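Local coordinates for protein UL37 (Suid herpesvirus 1, PDB 4K70) that is an inner tegument protein of the virion, thought to be essential in controlling viral trafficking, and binds metal ions in its N-terminal half, at residues A76-R81 with Y172-V177; F124-E129 with Q165-T170; A311-T316 with R355-R360; H315-A320 with R369-T374. One frame throughout, in Å; residues are numbered along the deposited sequence.

Interaction 1 of 4, residues A76-R81 with Y172-V177; sequences ALWRLR and YDMDFV
Two helix ends meet in this buried junction of an all-helical fold: the exit of helix 63-78 and the start of helix 175-188, with Met-174 as the N-cap residue. One backbone hydrogen bond joins them, from Asp-175 N to Trp-78 O at 2.9 Å, nearly straight (174°), the donor lying above the carbonyl plane. The Trp-78 indole is held on two sides. Over one face comes Met-174, whose CG makes a CH-pi contact 4.2 Å from the centroid of the five-membered ring; its extended chain carries SD on to Leu-77 CB and CE to Trp-78 CE3. At the edge lies Asp-173; Arg-476 of helix 464-481 makes salt bridges to Asp-173 OD2 and Asp-175 OD1. Phe-176 sets its ring edge against Leu-77 O. Phe-176 and Asp-175 pack near His-82 and Asp-179, calcium ligands in a structure of this protein but without calcium in this model. In the indole plane, NE1 of Trp-78 donates a hydrogen bond to Asp-173 OD2 at 3.1 Å, from above the carboxylate plane.

Interaction 2 of 4, residues F124-E129 with Q165-T170; sequences FRLVSE and QPRFAT
The apolar part of the contact is carried by Leu-126 and Phe-168. Leu-126, with CG anti to its carbonyl carbon (chi1 -70°), extends from the helix so that its two methyls straddle the backbone oxygen of Arg-167; CD2 also lies 4.1 Å from CE1 of the Phe-168 ring, and CD1 meets Thr-170 OG1 at 3.8 Å. The Phe-168 ring is wedged by its edge: CZ sits 3.8 Å from Glu-129 CB, which lies near the ring plane, while CE1 approaches the carbonyl oxygen of Leu-126 at 3.4 Å. Over the centre of one ring face runs Arg-167 CG, and Trp-130, one residue past Glu-129, meets the ring edge-to-face. The charged part is a salt bridge between Glu-129 and Arg-167. The extended Glu-129 chain crosses the arginine at about a right angle, but Glu-129 OE1 and Arg-167 NH1 are modelled too close for their exact places to be trusted. Arg-167 reaches across from a 3-10 turn in which Phe-168 N donates a hydrogen bond to Gln-165 O. The contact seats the loop before helix 175-188 on the flank of helix 120-137 in this all-helical fold.

Interaction 3 of 4, residues A311-T316 with R355-R360; sequences ADLDHT and RAVLDR. With NA (sodium ion), chain J.
The guanidinium of Arg-360 has Leu-313 CB over one face, 3.3 Å above its plane and offset toward the rim, and the Asp-314 carboxylate at its edge. Arg-360 meets that carboxylate end-on with two nitrogens: NH1 gives to Asp-314 OD1 at 2.7 Å, bent to 148°, and NH2 gives to OD2 of the same residue at 3.0 Å, straighter at 167°. Both oxygens lie near the guanidinium plane, yet the two flat groups are turned 73° apart, so each N-H arrives from above the carboxylate plane. The arginine chain is extended from CG to NE and slides past Leu-313 in the opposite direction, putting Leu-313 CD1 3.5 Å from Arg-360 CD. The same methyl reaches Val-357 CG2 at 4.0 Å, and Ala-311 CB touches Ala-356 CB at 4.1 Å. Within the loop, His-315 ND1 gives a hydrogen bond to Asp-312 OD1, while Asp-312 O accepts from the backbone N of both His-315 and Thr-316. His-315 O binds a sodium ion at 2.5 Å, together with Gln-292 OE1. Asp-312 and Asp-314 are calcium ligands in a crystal structure of this protein, but carry no calcium in this model; a charged arginine beside Asp-314 would probably offset its negative charge. The contact thus joins the loop between helices 307-311 and 321-329 to helix 347-358 and the residues that follow it.

Interaction 4 of 4, residues H315-A320 with R369-T374; sequences HTQVDA and RAVGCT. With NA (sodium ion), chain J.
In this all-helical part of the protein, the loop entering helix 321-329 runs past the flank of helix 366-385, with Ala-320 as the N-cap residue of the incoming helix. Apolar contacts dominate, most of them on one methyl. Val-371 CG2, anti to its carbonyl carbon, touches Ala-320 CB at 3.7 Å and Val-318 CG2 at 3.8 Å, the two valines crossing at about a right angle. Ala-320 CB points toward the helix and also lies 4.1 Å from Ala-370 CB, so that small side chains bring the two backbones close: the alpha carbons of Ala-320 and Val-371 are 5.3 Å apart.

Hydrogen bonds of side chains run within each segment. Gln-317, CG anti to the backbone N and bent at chi2, folds its amide forward over the next peptide; the amide nitrogen then lies alongside Val-371 CG2 as the two side chains slide past each other in opposite directions. Upstream, Gln-292 OE1 accepts from Gln-317 N and shares a sodium ion with His-315 O. OG1 of Thr-374 donates a hydrogen bond to Ala-370 O, nearly along the C=O axis at 2.7 Å, and that oxygen also accepts from Thr-374 N. On the loop side, Gln-317 NE2 donates a hydrogen bond to a lone pair of Val-318 O in the carbonyl plane at 2.9 Å, with an N-H...O angle of 167°.

From the N terminus, interaction 1 closes the first long loop, joining the end of helix 63-78 to the start of helix 175-188. Interaction 2 is nested inside it, fixing helix 120-137 to the loop that precedes helix 175-188; the two touch where Val-127 packs on Phe-176 and Leu-77. Interactions 3 and 4 follow in series on the opposite side of the chain's centre, with the centres of interactions 1 and 3 about 50 Å apart. Both start from the loop before helix 321-329 and share His-315 and Thr-316. They tie it to the successive helices 347-358 and 366-385, which pack together through Val-357 against Val-371 and Gly-372.

Interaction 1 of 4, residues A76-R81 with Y172-V177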
loop_
_atom_site.group_PDB
_atom_site.type_symbol
_atom_site.label_atom_id
_atom_site.label_comp_id
_atom_site.label_asym_id
_atom_site.label_seq_id
_atom_site.Cartn_x
_atom_site.Cartn_y
_atom_site.Cartn_z
ATOM N N ALA A 76 18.064 17.161 8.594
ATOM C CA ALA A 76 18.006 17.470 7.162
ATOM C C ALA A 76 17.248 16.393 6.390
ATOM O O ALA A 76 16.525 16.682 5.443
ATOM C CB ALA A 76 19.419 17.629 6.596
ATOM N N LEU A 77 17.421 15.145 6.799
ATOM C CA LEU A 77 16.768 14.031 6.126
ATOM C C LEU A 77 15.285 13.944 6.471
ATOM O O LEU A 77 14.499 13.380 5.707
ATOM C CB LEU A 77 17.458 12.717 6.494
ATOM C CG LEU A 77 18.547 12.118 5.606
ATOM C CD1 LEU A 77 19.138 13.141 4.657
ATOM C CD2 LEU A 77 19.632 11.486 6.472
ATOM N N TRP A 78 14.905 14.514 7.610
ATOM C CA TRP A 78 13.564 14.306 8.169
ATOM C C TRP A 78 12.446 14.814 7.264
ATOM O O TRP A 78 11.380 14.196 7.152
ATOM C CB TRP A 78 13.445 15.011 9.517
ATOM C CG TRP A 78 12.505 14.356 10.498
ATOM C CD1 TRP A 78 11.161 14.151 10.351
ATOM C CD2 TRP A 78 12.846 13.852 11.802
ATOM N NE1 TRP A 78 10.646 13.537 11.481
ATOM C CE2 TRP A 78 11.662 13.351 12.385
ATOM C CE3 TRP A 78 14.040 13.784 12.533
ATOM C CZ2 TRP A 78 11.638 12.779 13.661
ATOM C CZ3 TRP A 78 14.013 13.216 13.806
ATOM C CH2 TRP A 78 12.820 12.726 14.355
ATOM N N ARG A 79 12.667 15.967 6.645
ATOM C CA ARG A 79 11.632 16.560 5.804
ATOM C C ARG A 79 11.977 16.405 4.333
ATOM O O ARG A 79 11.634 17.249 3.514
ATOM C CB ARG A 79 11.409 18.030 6.167
ATOM C CG ARG A 79 10.702 18.249 7.504
ATOM C CD ARG A 79 10.993 19.639 8.083
ATOM N NE ARG A 79 12.381 19.769 8.524
ATOM C CZ ARG A 79 12.759 20.109 9.757
ATOM N NH1 ARG A 79 11.852 20.378 10.689
ATOM N NH2 ARG A 79 14.053 20.187 10.059
ATOM N N LEU A 80 12.635 15.304 3.997
ATOM C CA LEU A 80 13.135 15.090 2.645
ATOM C C LEU A 80 12.033 14.665 1.657
ATOM O O LEU A 80 11.237 13.773 1.941
ATOM C CB LEU A 80 14.258 14.052 2.683
ATOM C CG LEU A 80 15.167 13.942 1.466
ATOM C CD1 LEU A 80 15.929 15.242 1.290
ATOM C CD2 LEU A 80 16.114 12.764 1.630
ATOM N N ARG A 81 11.983 15.317 0.501
ATOM C CA ARG A 81 11.093 14.890 -0.576
ATOM C C ARG A 81 11.907 14.250 -1.699
ATOM O O ARG A 81 12.588 14.942 -2.463
ATOM C CB ARG A 81 10.265 16.055 -1.128
ATOM C CG ARG A 81 9.175 15.583 -2.103
ATOM C CD ARG A 81 8.729 16.649 -3.082
ATOM N NE ARG A 81 7.906 17.676 -2.459
ATOM C CZ ARG A 81 6.628 17.515 -2.126
ATOM N NH1 ARG A 81 6.015 16.348 -2.326
ATOM N NH2 ARG A 81 5.969 18.522 -1.568
ATOM N N TYR A 172 11.609 6.262 10.848
ATOM C CA TYR A 172 10.223 5.962 10.489
ATOM C C TYR A 172 9.359 7.176 10.137
ATOM O O TYR A 172 8.669 7.175 9.123
ATOM C CB TYR A 172 9.553 5.157 11.608
ATOM C CG TYR A 172 8.133 4.768 11.306
ATOM C CD1 TYR A 172 7.855 3.735 10.428
ATOM C CD2 TYR A 172 7.073 5.435 11.894
ATOM C CE1 TYR A 172 6.550 3.371 10.140
ATOM C CE2 TYR A 172 5.764 5.093 11.606
ATOM C CZ TYR A 172 5.511 4.051 10.732
ATOM O OH TYR A 172 4.216 3.683 10.449
ATOM N N ASP A 173 9.383 8.207 10.974
ATOM C CA ASP A 173 8.577 9.386 10.714
ATOM C C ASP A 173 9.183 10.284 9.614
ATOM O O ASP A 173 8.615 11.313 9.290
ATOM C CB ASP A 173 8.400 10.203 11.994
ATOM C CG ASP A 173 7.397 11.346 11.837
ATOM O OD1 ASP A 173 6.242 11.077 11.456
ATOM O OD2 ASP A 173 7.767 12.517 12.091
ATOM N N MET A 174 10.334 9.923 9.057
ATOM C CA MET A 174 10.954 10.807 8.057
ATOM C C MET A 174 10.191 10.707 6.738
ATOM O O MET A 174 9.771 9.623 6.337
ATOM C CB MET A 174 12.432 10.493 7.851
ATOM C CG MET A 174 13.272 10.586 9.141
ATOM S SD MET A 174 15.013 10.552 8.759
ATOM C CE MET A 174 15.719 10.905 10.383
ATOM N N ASP A 175 10.018 11.837 6.061
ATOM C CA ASP A 175 9.179 11.875 4.860
ATOM C C ASP A 175 9.604 10.886 3.779
ATOM O O ASP A 175 8.758 10.216 3.180
ATOM C CB ASP A 175 9.087 13.296 4.293
ATOM C CG ASP A 175 8.365 14.252 5.232
ATOM O OD1 ASP A 175 7.632 13.773 6.120
ATOM O OD2 ASP A 175 8.529 15.480 5.089
ATOM N N PHE A 176 10.900 10.791 3.505
ATOM C CA PHE A 176 11.339 9.873 2.454
ATOM C C PHE A 176 10.987 8.405 2.755
ATOM O O PHE A 176 10.750 7.609 1.843
ATOM C CB PHE A 176 12.828 10.050 2.120
ATOM C CG PHE A 176 13.759 9.534 3.176
ATOM C CD1 PHE A 176 14.162 10.347 4.228
ATOM C CD2 PHE A 176 14.259 8.244 3.100
ATOM C CE1 PHE A 176 15.034 9.875 5.196
ATOM C CE2 PHE A 176 15.131 7.762 4.074
ATOM C CZ PHE A 176 15.519 8.581 5.123
ATOM N N VAL A 177 10.938 8.044 4.034
ATOM C CA VAL A 177 10.547 6.687 4.389
ATOM C C VAL A 177 9.068 6.433 4.112
ATOM O O VAL A 177 8.698 5.407 3.548
ATOM C CB VAL A 177 10.843 6.363 5.862
ATOM C CG1 VAL A 177 10.113 5.086 6.258
ATOM C CG2 VAL A 177 12.360 6.232 6.083
#

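Interaction 2 of 4, residues F124-E129 with Q165-T170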
loop_
_atom_site.group_PDB
_atom_site.type_symbol
_atom_site.label_atom_id
_atom_site.label_comp_id
_atom_site.label_asym_id
_atom_site.label_seq_id
_atom_site.Cartn_x
_atom_site.Cartn_y
_atom_site.Cartn_z
ATOM N N PHE A 124 24.381 7.771 7.791
ATOM C CA PHE A 124 25.001 7.083 6.669
ATOM C C PHE A 124 24.768 5.582 6.756
ATOM O O PHE A 124 24.380 4.947 5.784
ATOM C CB PHE A 124 26.507 7.372 6.598
ATOM C CG PHE A 124 27.190 6.697 5.434
ATOM C CD1 PHE A 124 27.114 7.243 4.159
ATOM C CD2 PHE A 124 27.878 5.505 5.608
ATOM C CE1 PHE A 124 27.715 6.617 3.083
ATOM C CE2 PHE A 124 28.484 4.875 4.532
ATOM C CZ PHE A 124 28.401 5.430 3.268
ATOM N N ARG A 125 25.026 5.016 7.931
ATOM C CA ARG A 125 24.871 3.585 8.144
ATOM C C ARG A 125 23.417 3.108 8.014
ATOM O O ARG A 125 23.132 2.197 7.238
ATOM C CB ARG A 125 25.465 3.177 9.512
ATOM C CG ARG A 125 25.499 1.668 9.781
ATOM C CD ARG A 125 26.082 1.328 11.173
ATOM N NE ARG A 125 25.296 1.919 12.250
ATOM C CZ ARG A 125 25.721 2.899 13.044
ATOM N NH1 ARG A 125 26.945 3.399 12.899
ATOM N NH2 ARG A 125 24.918 3.377 13.992
ATOM N N LEU A 126 22.501 3.705 8.777
ATOM C CA LEU A 126 21.107 3.254 8.769
ATOM C C LEU A 126 20.396 3.509 7.440
ATOM O O LEU A 126 19.661 2.654 6.970
ATOM C CB LEU A 126 20.297 3.881 9.907
ATOM C CG LEU A 126 20.631 3.407 11.327
ATOM C CD1 LEU A 126 19.760 4.134 12.343
ATOM C CD2 LEU A 126 20.479 1.893 11.461
ATOM N N VAL A 127 20.606 4.677 6.837
ATOM C CA VAL A 127 19.895 4.980 5.595
ATOM C C VAL A 127 20.423 4.134 4.443
ATOM O O VAL A 127 19.659 3.694 3.588
ATOM C CB VAL A 127 19.875 6.490 5.268
ATOM C CG1 VAL A 127 19.085 6.750 3.991
ATOM C CG2 VAL A 127 19.258 7.269 6.439
ATOM N N SER A 128 21.727 3.889 4.430
ATOM C CA SER A 128 22.312 2.959 3.480
ATOM C C SER A 128 21.656 1.593 3.610
ATOM O O SER A 128 21.286 0.994 2.614
ATOM C CB SER A 128 23.821 2.826 3.715
ATOM O OG SER A 128 24.512 3.976 3.238
ATOM N N GLU A 129 21.547 1.101 4.847
ATOM C CA GLU A 129 20.907 -0.186 5.115
ATOM C C GLU A 129 19.455 -0.178 4.702
ATOM O O GLU A 129 18.979 -1.122 4.080
ATOM C CB GLU A 129 20.996 -0.544 6.600
ATOM C CG GLU A 129 22.410 -0.746 7.088
ATOM C CD GLU A 129 22.451 -1.124 8.560
ATOM O OE1 GLU A 129 21.405 -1.571 9.086
ATOM O OE2 GLU A 129 23.514 -0.977 9.181
ATOM N N GLN A 165 11.225 -2.157 10.597
ATOM C CA GLN A 165 11.750 -2.850 11.778
ATOM C C GLN A 165 12.336 -1.848 12.771
ATOM O O GLN A 165 12.705 -0.740 12.392
ATOM C CB GLN A 165 12.810 -3.878 11.385
ATOM C CG GLN A 165 14.056 -3.275 10.708
ATOM C CD GLN A 165 15.035 -4.353 10.301
ATOM O OE1 GLN A 165 15.701 -4.949 11.146
ATOM N NE2 GLN A 165 15.109 -4.630 9.004
ATOM N N PRO A 166 12.436 -2.245 14.054
ATOM C CA PRO A 166 12.842 -1.328 15.126
ATOM C C PRO A 166 14.208 -0.664 14.903
ATOM O O PRO A 166 14.386 0.480 15.305
ATOM C CB PRO A 166 12.880 -2.233 16.368
ATOM C CG PRO A 166 11.851 -3.310 16.062
ATOM C CD PRO A 166 12.023 -3.561 14.570
ATOM N N ARG A 167 15.150 -1.348 14.278
ATOM C CA ARG A 167 16.449 -0.712 14.047
ATOM C C ARG A 167 16.312 0.528 13.156
ATOM O O ARG A 167 17.180 1.411 13.163
ATOM C CB ARG A 167 17.460 -1.697 13.467
ATOM C CG ARG A 167 17.237 -2.020 12.027
ATOM C CD ARG A 167 18.165 -3.135 11.544
ATOM N NE ARG A 167 19.518 -3.031 12.089
ATOM C CZ ARG A 167 20.402 -2.101 11.753
ATOM N NH1 ARG A 167 20.075 -1.169 10.871
ATOM N NH2 ARG A 167 21.615 -2.099 12.305
ATOM N N PHE A 168 15.208 0.606 12.415
ATOM C CA PHE A 168 14.932 1.792 11.592
ATOM C C PHE A 168 13.910 2.715 12.231
ATOM O O PHE A 168 13.349 3.578 11.559
ATOM C CB PHE A 168 14.455 1.376 10.202
ATOM C CG PHE A 168 15.495 0.650 9.410
ATOM C CD1 PHE A 168 16.823 1.048 9.469
ATOM C CD2 PHE A 168 15.153 -0.449 8.634
ATOM C CE1 PHE A 168 17.802 0.377 8.748
ATOM C CE2 PHE A 168 16.122 -1.123 7.903
ATOM C CZ PHE A 168 17.453 -0.712 7.964
ATOM N N ALA A 169 13.644 2.520 13.520
ATOM C CA ALA A 169 12.679 3.361 14.229
ATOM C C ALA A 169 12.980 4.859 14.152
ATOM O O ALA A 169 12.061 5.664 14.016
ATOM C CB ALA A 169 12.524 2.918 15.692
ATOM N N THR A 170 14.249 5.247 14.240
ATOM C CA THR A 170 14.574 6.675 14.171
ATOM C C THR A 170 14.350 7.262 12.771
ATOM O O THR A 170 14.274 8.481 12.626
ATOM C CB THR A 170 16.006 6.997 14.654
ATOM O OG1 THR A 170 16.966 6.274 13.870
ATOM C CG2 THR A 170 16.157 6.642 16.151
#

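Interaction 3 of 4, residues A311-T316 with R355-R360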
loop_
_atom_site.group_PDB
_atom_site.type_symbol
_atom_site.label_atom_id
_atom_site.label_comp_id
_atom_site.label_asym_id
_atom_site.label_seq_id
_atom_site.Cartn_x
_atom_site.Cartn_y
_atom_site.Cartn_z
ATOM N N ALA A 311 -25.298 -13.892 -10.577
ATOM C CA ALA A 311 -26.088 -12.664 -10.663
ATOM C C ALA A 311 -27.552 -12.882 -11.121
ATOM O O ALA A 311 -28.372 -11.991 -10.999
ATOM C CB ALA A 311 -25.389 -11.638 -11.578
ATOM N N ASP A 312 -27.875 -14.063 -11.632
ATOM C CA ASP A 312 -29.217 -14.322 -12.132
ATOM C C ASP A 312 -30.122 -14.792 -10.993
ATOM O O ASP A 312 -30.525 -15.950 -10.945
ATOM C CB ASP A 312 -29.177 -15.376 -13.231
ATOM C CG ASP A 312 -30.437 -15.367 -14.091
ATOM O OD1 ASP A 312 -31.378 -14.613 -13.767
ATOM O OD2 ASP A 312 -30.494 -16.123 -15.078
ATOM N N LEU A 313 -30.450 -13.873 -10.093
ATOM C CA LEU A 313 -31.007 -14.222 -8.795
ATOM C C LEU A 313 -32.434 -14.756 -8.873
ATOM O O LEU A 313 -32.921 -15.419 -7.941
ATOM C CB LEU A 313 -30.937 -13.014 -7.864
ATOM C CG LEU A 313 -29.508 -12.563 -7.525
ATOM C CD1 LEU A 313 -29.532 -11.284 -6.717
ATOM C CD2 LEU A 313 -28.789 -13.653 -6.766
ATOM N N ASP A 314 -33.112 -14.470 -9.978
ATOM C CA ASP A 314 -34.473 -14.966 -10.141
ATOM C C ASP A 314 -34.484 -16.459 -10.390
ATOM O O ASP A 314 -35.465 -17.130 -10.106
ATOM C CB ASP A 314 -35.184 -14.233 -11.285
ATOM C CG ASP A 314 -35.534 -12.812 -10.921
ATOM O OD1 ASP A 314 -35.880 -12.582 -9.743
ATOM O OD2 ASP A 314 -35.457 -11.926 -11.801
ATOM N N HIS A 315 -33.391 -16.977 -10.933
ATOM C CA HIS A 315 -33.362 -18.361 -11.397
ATOM C C HIS A 315 -32.477 -19.231 -10.523
ATOM O O HIS A 315 -32.776 -20.405 -10.296
ATOM C CB HIS A 315 -32.848 -18.434 -12.842
ATOM C CG HIS A 315 -33.806 -17.884 -13.848
ATOM N ND1 HIS A 315 -33.889 -16.541 -14.140
ATOM C CD2 HIS A 315 -34.734 -18.498 -14.622
ATOM C CE1 HIS A 315 -34.825 -16.347 -15.053
ATOM N NE2 HIS A 315 -35.355 -17.519 -15.362
ATOM N N THR A 316 -31.403 -18.636 -10.015
ATOM C CA THR A 316 -30.318 -19.388 -9.398
ATOM C C THR A 316 -29.827 -18.732 -8.120
ATOM O O THR A 316 -29.640 -17.516 -8.063
ATOM C CB THR A 316 -29.152 -19.503 -10.398
ATOM O OG1 THR A 316 -29.544 -20.383 -11.459
ATOM C CG2 THR A 316 -27.880 -20.025 -9.735
ATOM N N ARG A 355 -23.951 -4.875 -7.098
ATOM C CA ARG A 355 -25.044 -4.277 -7.873
ATOM C C ARG A 355 -26.274 -5.195 -7.957
ATOM O O ARG A 355 -27.394 -4.780 -7.663
ATOM C CB ARG A 355 -24.524 -3.928 -9.268
ATOM C CG ARG A 355 -25.387 -2.955 -10.055
ATOM C CD ARG A 355 -24.500 -1.980 -10.845
ATOM N NE ARG A 355 -23.303 -2.619 -11.401
ATOM C CZ ARG A 355 -22.049 -2.211 -11.192
ATOM N NH1 ARG A 355 -21.785 -1.144 -10.438
ATOM N NH2 ARG A 355 -21.045 -2.876 -11.747
ATOM N N ALA A 356 -26.059 -6.451 -8.328
ATOM C CA ALA A 356 -27.161 -7.385 -8.531
ATOM C C ALA A 356 -27.955 -7.645 -7.253
ATOM O O ALA A 356 -29.185 -7.699 -7.271
ATOM C CB ALA A 356 -26.638 -8.691 -9.091
ATOM N N VAL A 357 -27.256 -7.839 -6.137
ATOM C CA VAL A 357 -27.939 -8.131 -4.890
ATOM C C VAL A 357 -28.579 -6.879 -4.303
ATOM O O VAL A 357 -29.725 -6.921 -3.867
ATOM C CB VAL A 357 -26.976 -8.747 -3.839
ATOM C CG1 VAL A 357 -27.643 -8.771 -2.481
ATOM C CG2 VAL A 357 -26.561 -10.139 -4.261
ATOM N N LEU A 358 -27.845 -5.764 -4.284
ATOM C CA LEU A 358 -28.382 -4.555 -3.657
ATOM C C LEU A 358 -29.588 -4.009 -4.438
ATOM O O LEU A 358 -30.448 -3.324 -3.880
ATOM C CB LEU A 358 -27.309 -3.475 -3.495
ATOM C CG LEU A 358 -26.256 -3.765 -2.419
ATOM C CD1 LEU A 358 -25.271 -2.590 -2.272
ATOM C CD2 LEU A 358 -26.928 -4.092 -1.106
ATOM N N ASP A 359 -29.654 -4.324 -5.724
ATOM C CA ASP A 359 -30.803 -3.912 -6.518
ATOM C C ASP A 359 -32.082 -4.624 -6.062
ATOM O O ASP A 359 -33.166 -4.290 -6.510
ATOM C CB ASP A 359 -30.561 -4.134 -8.017
ATOM C CG ASP A 359 -29.777 -2.986 -8.670
ATOM O OD1 ASP A 359 -29.675 -1.889 -8.063
ATOM O OD2 ASP A 359 -29.271 -3.181 -9.802
ATOM N N ARG A 360 -31.960 -5.601 -5.166
ATOM C CA ARG A 360 -33.135 -6.330 -4.692
ATOM C C ARG A 360 -33.515 -5.981 -3.273
ATOM O O ARG A 360 -34.567 -6.402 -2.791
ATOM C CB ARG A 360 -32.935 -7.833 -4.821
ATOM C CG ARG A 360 -32.879 -8.252 -6.247
ATOM C CD ARG A 360 -32.656 -9.731 -6.414
ATOM N NE ARG A 360 -32.586 -10.022 -7.842
ATOM C CZ ARG A 360 -33.557 -10.606 -8.531
ATOM N NH1 ARG A 360 -34.663 -11.003 -7.907
ATOM N NH2 ARG A 360 -33.408 -10.811 -9.839
HETATM NA NA NA J . -33.439 -21.621 -8.159
#

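Interaction 4 of 4, residues H315-A320 with R369-T374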
loop_
_atom_site.group_PDB
_atom_site.type_symbol
_atom_site.label_atom_id
_atom_site.label_comp_id
_atom_site.label_asym_id
_atom_site.label_seq_id
_atom_site.Cartn_x
_atom_site.Cartn_y
_atom_site.Cartn_z
ATOM N N HIS A 315 -33.391 -16.977 -10.933
ATOM C CA HIS A 315 -33.362 -18.361 -11.397
ATOM C C HIS A 315 -32.477 -19.231 -10.523
ATOM O O HIS A 315 -32.776 -20.405 -10.296
ATOM C CB HIS A 315 -32.848 -18.434 -12.842
ATOM C CG HIS A 315 -33.806 -17.884 -13.848
ATOM N ND1 HIS A 315 -33.889 -16.541 -14.140
ATOM C CD2 HIS A 315 -34.734 -18.498 -14.622
ATOM C CE1 HIS A 315 -34.825 -16.347 -15.053
ATOM N NE2 HIS A 315 -35.355 -17.519 -15.362
ATOM N N THR A 316 -31.403 -18.636 -10.015
ATOM C CA THR A 316 -30.318 -19.388 -9.398
ATOM C C THR A 316 -29.827 -18.732 -8.120
ATOM O O THR A 316 -29.640 -17.516 -8.063
ATOM C CB THR A 316 -29.152 -19.503 -10.398
ATOM O OG1 THR A 316 -29.544 -20.383 -11.459
ATOM C CG2 THR A 316 -27.880 -20.025 -9.735
ATOM N N GLN A 317 -29.621 -19.551 -7.101
ATOM C CA GLN A 317 -29.034 -19.097 -5.849
ATOM C C GLN A 317 -27.694 -19.807 -5.619
ATOM O O GLN A 317 -27.658 -20.987 -5.274
ATOM C CB GLN A 317 -29.988 -19.365 -4.681
ATOM C CG GLN A 317 -29.483 -18.823 -3.357
ATOM C CD GLN A 317 -29.145 -17.347 -3.437
ATOM O OE1 GLN A 317 -30.038 -16.501 -3.594
ATOM N NE2 GLN A 317 -27.847 -17.026 -3.374
ATOM N N VAL A 318 -26.588 -19.104 -5.846
ATOM C CA VAL A 318 -25.287 -19.689 -5.566
ATOM C C VAL A 318 -25.073 -19.723 -4.064
ATOM O O VAL A 318 -25.624 -18.914 -3.320
ATOM C CB VAL A 318 -24.115 -18.919 -6.231
ATOM C CG1 VAL A 318 -24.244 -18.956 -7.731
ATOM C CG2 VAL A 318 -24.058 -17.489 -5.718
ATOM N N ASP A 319 -24.273 -20.674 -3.618
ATOM C CA ASP A 319 -23.998 -20.796 -2.195
ATOM C C ASP A 319 -22.759 -20.008 -1.791
ATOM O O ASP A 319 -21.635 -20.443 -2.024
ATOM C CB ASP A 319 -23.831 -22.263 -1.840
ATOM C CG ASP A 319 -23.425 -22.475 -0.397
ATOM O OD1 ASP A 319 -23.720 -21.609 0.464
ATOM O OD2 ASP A 319 -22.813 -23.529 -0.142
ATOM N N ALA A 320 -22.965 -18.853 -1.170
ATOM C CA ALA A 320 -21.844 -18.057 -0.701
ATOM C C ALA A 320 -21.637 -18.125 0.809
ATOM O O ALA A 320 -20.850 -17.366 1.360
ATOM C CB ALA A 320 -21.995 -16.600 -1.163
ATOM N N ARG A 369 -28.150 -12.497 1.040
ATOM C CA ARG A 369 -27.364 -11.701 1.977
ATOM C C ARG A 369 -25.905 -12.136 2.001
ATOM O O ARG A 369 -25.014 -11.295 2.033
ATOM C CB ARG A 369 -27.942 -11.811 3.384
ATOM C CG ARG A 369 -29.183 -10.962 3.605
ATOM C CD ARG A 369 -29.802 -11.245 4.976
ATOM N NE ARG A 369 -30.848 -10.274 5.267
ATOM C CZ ARG A 369 -32.148 -10.530 5.212
ATOM N NH1 ARG A 369 -32.577 -11.757 4.938
ATOM N NH2 ARG A 369 -33.016 -9.565 5.485
ATOM N N ALA A 370 -25.669 -13.447 1.978
ATOM C CA ALA A 370 -24.300 -13.978 1.984
ATOM C C ALA A 370 -23.523 -13.540 0.735
ATOM O O ALA A 370 -22.330 -13.218 0.809
ATOM C CB ALA A 370 -24.325 -15.477 2.067
ATOM N N VAL A 371 -24.187 -13.577 -0.417
ATOM C CA VAL A 371 -23.562 -13.105 -1.665
ATOM C C VAL A 371 -23.320 -11.602 -1.607
ATOM O O VAL A 371 -22.251 -11.109 -1.982
ATOM C CB VAL A 371 -24.439 -13.394 -2.894
ATOM C CG1 VAL A 371 -23.771 -12.840 -4.152
ATOM C CG2 VAL A 371 -24.719 -14.898 -3.038
ATOM N N GLY A 372 -24.321 -10.862 -1.136
ATOM C CA GLY A 372 -24.197 -9.415 -1.085
ATOM C C GLY A 372 -23.140 -8.951 -0.102
ATOM O O GLY A 372 -22.337 -8.066 -0.404
ATOM N N CYS A 373 -23.173 -9.512 1.103
ATOM C CA CYS A 373 -22.142 -9.229 2.096
ATOM C C CYS A 373 -20.745 -9.500 1.554
ATOM O O CYS A 373 -19.852 -8.669 1.682
ATOM C CB CYS A 373 -22.382 -10.069 3.357
ATOM S SG CYS A 373 -23.714 -9.374 4.386
ATOM N N THR A 374 -20.548 -10.670 0.964
ATOM C CA THR A 374 -19.242 -11.015 0.425
ATOM C C THR A 374 -18.806 -10.023 -0.655
ATOM O O THR A 374 -17.638 -9.612 -0.708
ATOM C CB THR A 374 -19.237 -12.453 -0.137
ATOM O OG1 THR A 374 -19.653 -13.362 0.886
ATOM C CG2 THR A 374 -17.829 -12.847 -0.618
HETATM NA NA NA J . -33.439 -21.621 -8.159
#